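BlEst2 (Bacillus licheniformis, PDB 6WPX) probably hydrolyses ester bonds as a bacterial esterase or lipase, captured here in the propeptide form, with a C-terminal domain that has autoinhibitory effects. Local coordinates at residues A[150-155]-A[222-227]; A[154-159]-A[466-471]. One frame throughout, in Å; residues are numbered along the deposited sequence.

Interaction 1 (A[150-155]-A[222-227]); sequences GSQLAD and VYLNMF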
loop_
_atom_site.group_PDB
_atom_site.type_symbol
_atom_site.label_atom_id
_atom_site.label_comp_id
_atom_site.label_asym_id
_atom_site.label_seq_id
_atom_site.Cartn_x
_atom_site.Cartn_y
_atom_site.Cartn_z
ATOM N N GLY A 150 -2.410 5.386 4.233
ATOM C CA GLY A 150 -2.792 4.022 3.932
ATOM C C GLY A 150 -2.283 3.480 2.617
ATOM O O GLY A 150 -1.755 4.207 1.768
ATOM N N SER A 151 -2.472 2.187 2.451
ATOM C CA SER A 151 -2.052 1.445 1.289
ATOM C C SER A 151 -3.262 0.913 0.510
ATOM O O SER A 151 -4.075 0.166 1.074
ATOM C CB SER A 151 -1.163 0.287 1.729
ATOM O OG SER A 151 -0.988 -0.588 0.631
ATOM N N GLN A 152 -3.377 1.297 -0.780
ATOM C CA GLN A 152 -4.457 0.788 -1.658
ATOM C C GLN A 152 -4.253 -0.719 -1.916
ATOM O O GLN A 152 -5.207 -1.435 -2.205
ATOM C CB GLN A 152 -4.567 1.567 -2.979
ATOM C CG GLN A 152 -4.939 3.064 -2.793
ATOM C CD GLN A 152 -3.694 3.946 -2.740
ATOM O OE1 GLN A 152 -2.601 3.517 -2.327
ATOM N NE2 GLN A 152 -3.851 5.213 -3.129
ATOM N N LEU A 153 -3.012 -1.194 -1.758
ATOM C CA LEU A 153 -2.690 -2.616 -1.879
ATOM C C LEU A 153 -3.217 -3.366 -0.650
ATOM O O LEU A 153 -3.685 -4.496 -0.785
ATOM C CB LEU A 153 -1.191 -2.809 -2.066
ATOM C CG LEU A 153 -0.672 -2.396 -3.459
ATOM C CD1 LEU A 153 0.863 -2.340 -3.464
ATOM C CD2 LEU A 153 -1.198 -3.378 -4.552
ATOM N N ALA A 154 -3.177 -2.720 0.549
ATOM C CA ALA A 154 -3.780 -3.320 1.736
ATOM C C ALA A 154 -5.302 -3.348 1.537
ATOM O O ALA A 154 -5.916 -4.341 1.892
ATOM C CB ALA A 154 -3.410 -2.541 3.000
ATOM N N ASP A 155 -5.899 -2.288 0.915
ATOM C CA ASP A 155 -7.339 -2.255 0.628
ATOM C C ASP A 155 -7.688 -3.419 -0.265
ATOM O O ASP A 155 -8.706 -4.077 -0.043
ATOM C CB ASP A 155 -7.753 -0.966 -0.080
ATOM C CG ASP A 155 -7.574 0.259 0.766
ATOM O OD1 ASP A 155 -7.308 0.110 1.974
ATOM O OD2 ASP A 155 -7.747 1.371 0.235
ATOM N N VAL A 222 2.250 -0.857 -11.209
ATOM C CA VAL A 222 1.206 -0.638 -12.223
ATOM C C VAL A 222 -0.176 -0.623 -11.568
ATOM O O VAL A 222 -1.039 0.093 -12.028
ATOM C CB VAL A 222 1.296 -1.581 -13.460
ATOM C CG1 VAL A 222 2.657 -1.451 -14.162
ATOM C CG2 VAL A 222 1.034 -3.019 -13.082
ATOM N N TYR A 223 -0.366 -1.365 -10.471
ATOM C CA TYR A 223 -1.620 -1.296 -9.719
ATOM C C TYR A 223 -1.757 0.122 -9.141
ATOM O O TYR A 223 -2.766 0.788 -9.334
ATOM C CB TYR A 223 -1.670 -2.334 -8.589
ATOM C CG TYR A 223 -3.055 -2.409 -7.981
ATOM C CD1 TYR A 223 -4.065 -3.162 -8.581
ATOM C CD2 TYR A 223 -3.378 -1.667 -6.850
ATOM C CE1 TYR A 223 -5.358 -3.170 -8.066
ATOM C CE2 TYR A 223 -4.655 -1.707 -6.300
ATOM C CZ TYR A 223 -5.646 -2.435 -6.925
ATOM O OH TYR A 223 -6.891 -2.450 -6.367
ATOM N N LEU A 224 -0.723 0.587 -8.441
ATOM C CA LEU A 224 -0.776 1.906 -7.824
ATOM C C LEU A 224 -0.726 3.052 -8.839
ATOM O O LEU A 224 -1.207 4.138 -8.523
ATOM C CB LEU A 224 0.296 2.056 -6.742
ATOM C CG LEU A 224 0.162 1.148 -5.536
ATOM C CD1 LEU A 224 1.312 1.365 -4.597
ATOM C CD2 LEU A 224 -1.170 1.362 -4.781
ATOM N N ASN A 225 -0.244 2.793 -10.076
ATOM C CA ASN A 225 -0.262 3.777 -11.177
ATOM C C ASN A 225 -1.696 4.207 -11.490
ATOM O O ASN A 225 -1.886 5.286 -12.022
ATOM C CB ASN A 225 0.358 3.197 -12.458
ATOM C CG ASN A 225 1.839 3.388 -12.529
ATOM O OD1 ASN A 225 2.441 4.012 -11.665
ATOM N ND2 ASN A 225 2.451 2.809 -13.520
ATOM N N MET A 226 -2.693 3.397 -11.118
ATOM C CA MET A 226 -4.099 3.772 -11.331
ATOM C C MET A 226 -4.470 4.948 -10.433
ATOM O O MET A 226 -5.436 5.636 -10.722
ATOM C CB MET A 226 -5.021 2.598 -11.020
ATOM C CG MET A 226 -4.856 1.420 -11.994
ATOM S SD MET A 226 -6.133 0.195 -11.702
ATOM C CE MET A 226 -5.804 -0.250 -9.926
ATOM N N PHE A 227 -3.730 5.138 -9.314
ATOM C CA PHE A 227 -3.952 6.189 -8.317
ATOM C C PHE A 227 -3.002 7.372 -8.511
ATOM O O PHE A 227 -3.429 8.502 -8.327
ATOM C CB PHE A 227 -3.841 5.618 -6.893
ATOM C CG PHE A 227 -4.781 4.465 -6.618
ATOM C CD1 PHE A 227 -6.082 4.696 -6.178
ATOM C CD2 PHE A 227 -4.363 3.150 -6.793
ATOM C CE1 PHE A 227 -6.952 3.627 -5.924
ATOM C CE2 PHE A 227 -5.234 2.084 -6.543
ATOM C CZ PHE A 227 -6.517 2.326 -6.103
HETATM O O HOH W 1 -7.284 -1.304 -4.117
#
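Gln152 lies across the ring of Phe227, its CG 3.6 Å from the ring centroid and only 8° off the normal: a CH-pi contact over the centre of one face. The two side chains run past each other in opposite directions. CB reaches the far rim at CE2 (3.7 Å), while the chain bends at chi2 (94°), which sets CD beside the ring; NE2 lies near CG and CB of Phe227, and amide and ring planes are 37° apart. On another side the amide OE1 meets Leu224 CD2 at 3.6 Å. An alanine here would probably leave the centre of the Phe227 ring without its cover on this face and free the ring to shift.

The apolar contacts belong to Leu153. Its CD2 approaches Tyr223 CD2 obliquely at 3.6 Å, and its CD1 meets Leu224 CD1 at 3.9 Å. Met226 CE, from the same segment as the tyrosine, sits over one face of the Tyr223 ring.

The polar link is a water, which donates to Gln152 O (2.8 Å) and is hydrogen-bonded to Tyr223 OH (2.6 Å), in the plane of that ring. Ser151 is the N-cap of helix 152-157: its OG accepts from Ala154 N and, weakly, from Leu153 N.

Tyr223 and Met226 also touch strands 290-297 and 377-386, and Val222 touches strand 313-320. This is helix-end packing in which the first turn of a helix following strand 138-144 of the predominantly parallel sheet, consistent with an alpha/beta-hydrolase fold, meets the end of helix 218-224, itself lodged against a later beta sheet.

Interaction 2 (A[154-159]-A[466-471]); sequences ADLAYS and TIIRSI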
loop_
_atom_site.group_PDB
_atom_site.type_symbol
_atom_site.label_atom_id
_atom_site.label_comp_id
_atom_site.label_asym_id
_atom_site.label_seq_id
_atom_site.Cartn_x
_atom_site.Cartn_y
_atom_site.Cartn_z
ATOM N N ALA A 154 -3.177 -2.720 0.549
ATOM C CA ALA A 154 -3.780 -3.320 1.736
ATOM C C ALA A 154 -5.302 -3.348 1.537
ATOM O O ALA A 154 -5.916 -4.341 1.892
ATOM C CB ALA A 154 -3.410 -2.541 3.000
ATOM N N ASP A 155 -5.899 -2.288 0.915
ATOM C CA ASP A 155 -7.339 -2.255 0.628
ATOM C C ASP A 155 -7.688 -3.419 -0.265
ATOM O O ASP A 155 -8.706 -4.077 -0.043
ATOM C CB ASP A 155 -7.753 -0.966 -0.080
ATOM C CG ASP A 155 -7.574 0.259 0.766
ATOM O OD1 ASP A 155 -7.308 0.110 1.974
ATOM O OD2 ASP A 155 -7.747 1.371 0.235
ATOM N N LEU A 156 -6.830 -3.673 -1.268
ATOM C CA LEU A 156 -6.978 -4.786 -2.200
ATOM C C LEU A 156 -6.929 -6.122 -1.471
ATOM O O LEU A 156 -7.824 -6.945 -1.687
ATOM C CB LEU A 156 -5.924 -4.728 -3.337
ATOM C CG LEU A 156 -5.897 -5.912 -4.308
ATOM C CD1 LEU A 156 -7.199 -6.004 -5.139
ATOM C CD2 LEU A 156 -4.672 -5.825 -5.242
ATOM N N ALA A 157 -5.913 -6.335 -0.607
ATOM C CA ALA A 157 -5.730 -7.568 0.171
ATOM C C ALA A 157 -6.953 -7.923 1.042
ATOM O O ALA A 157 -7.209 -9.096 1.291
ATOM C CB ALA A 157 -4.512 -7.440 1.068
ATOM N N TYR A 158 -7.643 -6.908 1.565
ATOM C CA TYR A 158 -8.802 -7.081 2.430
ATOM C C TYR A 158 -10.137 -7.094 1.672
ATOM O O TYR A 158 -11.194 -7.192 2.290
ATOM C CB TYR A 158 -8.789 -6.009 3.529
ATOM C CG TYR A 158 -7.887 -6.429 4.657
ATOM C CD1 TYR A 158 -6.503 -6.276 4.561
ATOM C CD2 TYR A 158 -8.399 -7.083 5.781
ATOM C CE1 TYR A 158 -5.654 -6.735 5.566
ATOM C CE2 TYR A 158 -7.553 -7.559 6.786
ATOM C CZ TYR A 158 -6.183 -7.374 6.673
ATOM O OH TYR A 158 -5.352 -7.814 7.662
ATOM N N SER A 159 -10.091 -7.048 0.348
ATOM C CA SER A 159 -11.312 -7.012 -0.471
ATOM C C SER A 159 -11.861 -8.395 -0.769
ATOM O O SER A 159 -11.166 -9.392 -0.576
ATOM C CB SER A 159 -11.090 -6.201 -1.744
ATOM O OG SER A 159 -10.305 -6.932 -2.673
ATOM N N THR A 466 -13.825 -2.822 -11.761
ATOM C CA THR A 466 -14.059 -3.204 -10.377
ATOM C C THR A 466 -13.505 -2.099 -9.500
ATOM O O THR A 466 -12.310 -1.807 -9.552
ATOM C CB THR A 466 -13.380 -4.531 -10.048
ATOM O OG1 THR A 466 -13.608 -5.475 -11.091
ATOM C CG2 THR A 466 -13.859 -5.091 -8.731
ATOM N N ILE A 467 -14.375 -1.486 -8.702
ATOM C CA ILE A 467 -13.997 -0.411 -7.791
ATOM C C ILE A 467 -13.955 -0.984 -6.403
ATOM O O ILE A 467 -14.891 -1.658 -5.992
ATOM C CB ILE A 467 -14.988 0.788 -7.892
ATOM C CG1 ILE A 467 -15.013 1.329 -9.355
ATOM C CG2 ILE A 467 -14.650 1.914 -6.854
ATOM C CD1 ILE A 467 -16.026 2.385 -9.636
ATOM N N ILE A 468 -12.862 -0.723 -5.678
ATOM C CA ILE A 468 -12.700 -1.136 -4.290
ATOM C C ILE A 468 -12.695 0.106 -3.396
ATOM O O ILE A 468 -11.898 1.019 -3.601
ATOM C CB ILE A 468 -11.436 -2.012 -4.081
ATOM C CG1 ILE A 468 -11.619 -3.370 -4.787
ATOM C CG2 ILE A 468 -11.114 -2.179 -2.558
ATOM C CD1 ILE A 468 -10.408 -4.151 -4.867
ATOM N N ARG A 469 -13.586 0.125 -2.406
ATOM C CA ARG A 469 -13.683 1.201 -1.423
ATOM C C ARG A 469 -13.351 0.637 -0.047
ATOM O O ARG A 469 -13.793 -0.461 0.312
ATOM C CB ARG A 469 -15.083 1.815 -1.415
ATOM C CG ARG A 469 -15.467 2.497 -2.728
ATOM C CD ARG A 469 -16.899 2.982 -2.686
ATOM N NE ARG A 469 -17.079 4.093 -1.750
ATOM C CZ ARG A 469 -18.258 4.593 -1.397
ATOM N NH1 ARG A 469 -19.379 4.078 -1.886
ATOM N NH2 ARG A 469 -18.326 5.609 -0.547
ATOM N N SER A 470 -12.572 1.401 0.709
ATOM C CA SER A 470 -12.122 1.114 2.060
ATOM C C SER A 470 -12.714 2.157 2.980
ATOM O O SER A 470 -12.413 3.334 2.844
ATOM C CB SER A 470 -10.598 1.166 2.128
ATOM O OG SER A 470 -10.137 0.856 3.432
ATOM N N ILE A 471 -13.567 1.736 3.900
ATOM C CA ILE A 471 -14.277 2.657 4.798
ATOM C C ILE A 471 -14.193 2.216 6.233
ATOM O O ILE A 471 -14.568 1.096 6.555
ATOM C CB ILE A 471 -15.774 2.857 4.361
ATOM C CG1 ILE A 471 -15.885 3.269 2.870
ATOM C CG2 ILE A 471 -16.514 3.874 5.277
ATOM C CD1 ILE A 471 -17.226 3.119 2.225
#
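Asp155 and Ser470 bring helix 152-157 and strand 462-473 nearest each other, with 6.0 Å between their CA atoms, and the next pairing, Leu156 CA to Ile468 CA, is 7.1 Å. Ile468 and Ser470 point their side chains at the helix, whereas Arg469 between them points away and forms a salt bridge with Glu481.

Ile468 does most of the packing. An extended chain (CD1 anti to CA, chi2 169°) carries CD1 up to Leu156 and Ser159: it lies 3.7 Å from Leu156 CD1, the two side chains crossing at a slant, and 3.5 Å from Ser159 OG. The other branch, CG2, rests near the backbone O of Asp155 and CB of Ser159.

That serine hydroxyl is fixed by its own segment. With OG between the backbone N and the carbonyl carbon (chi1 75°), it donates to Leu156 O over 2.7 Å, in the carbonyl plane and on a lone pair, at a C=O...OG angle of 137°. Ser159 N gives the same oxygen a second bond of 3.0 Å, so one residue grips Leu156 O twice just past the helix end, leaving OG in place beside the isoleucine methyl.

At the other end, Ser470 CB lies against the Asp155 carboxylate, 3.4 Å from CG, and Ser470 OG is 3.3 Å from OD1. The stronger polar partners are at the start of helix 181-191: Thr181 OG1 bonds to Asp155 OD2, and Gly182 N to Ser470 OG.

The arrangement is helix-on-sheet packing, a short helix of the hydrolase region set on one face of an antiparallel sheet near the C-terminus.

In the fold
Both contacts use helix 152-157: interaction 1 takes its first turn, interaction 2 the later residues, and they share Ala154 and Asp155. Their centres lie 9 Å apart, and they touch through Tyr223, whose OH is 3.8 Å from Leu156 CD1 and 4.2 Å from Ile468 CD1. Strand 290-297 also joins them, since Ile292 touches Tyr223, Leu156 and Ile468; Ile382 of strand 377-386 packs on Tyr223 and Leu156. Strand 462-473 thus packs on the helix directly, while strands 290-297 and 377-386 touch both Leu156 and Tyr223. Such contacts are consistent with a C-terminal domain held closely against the hydrolase region, though they do not themselves show how inhibition arises.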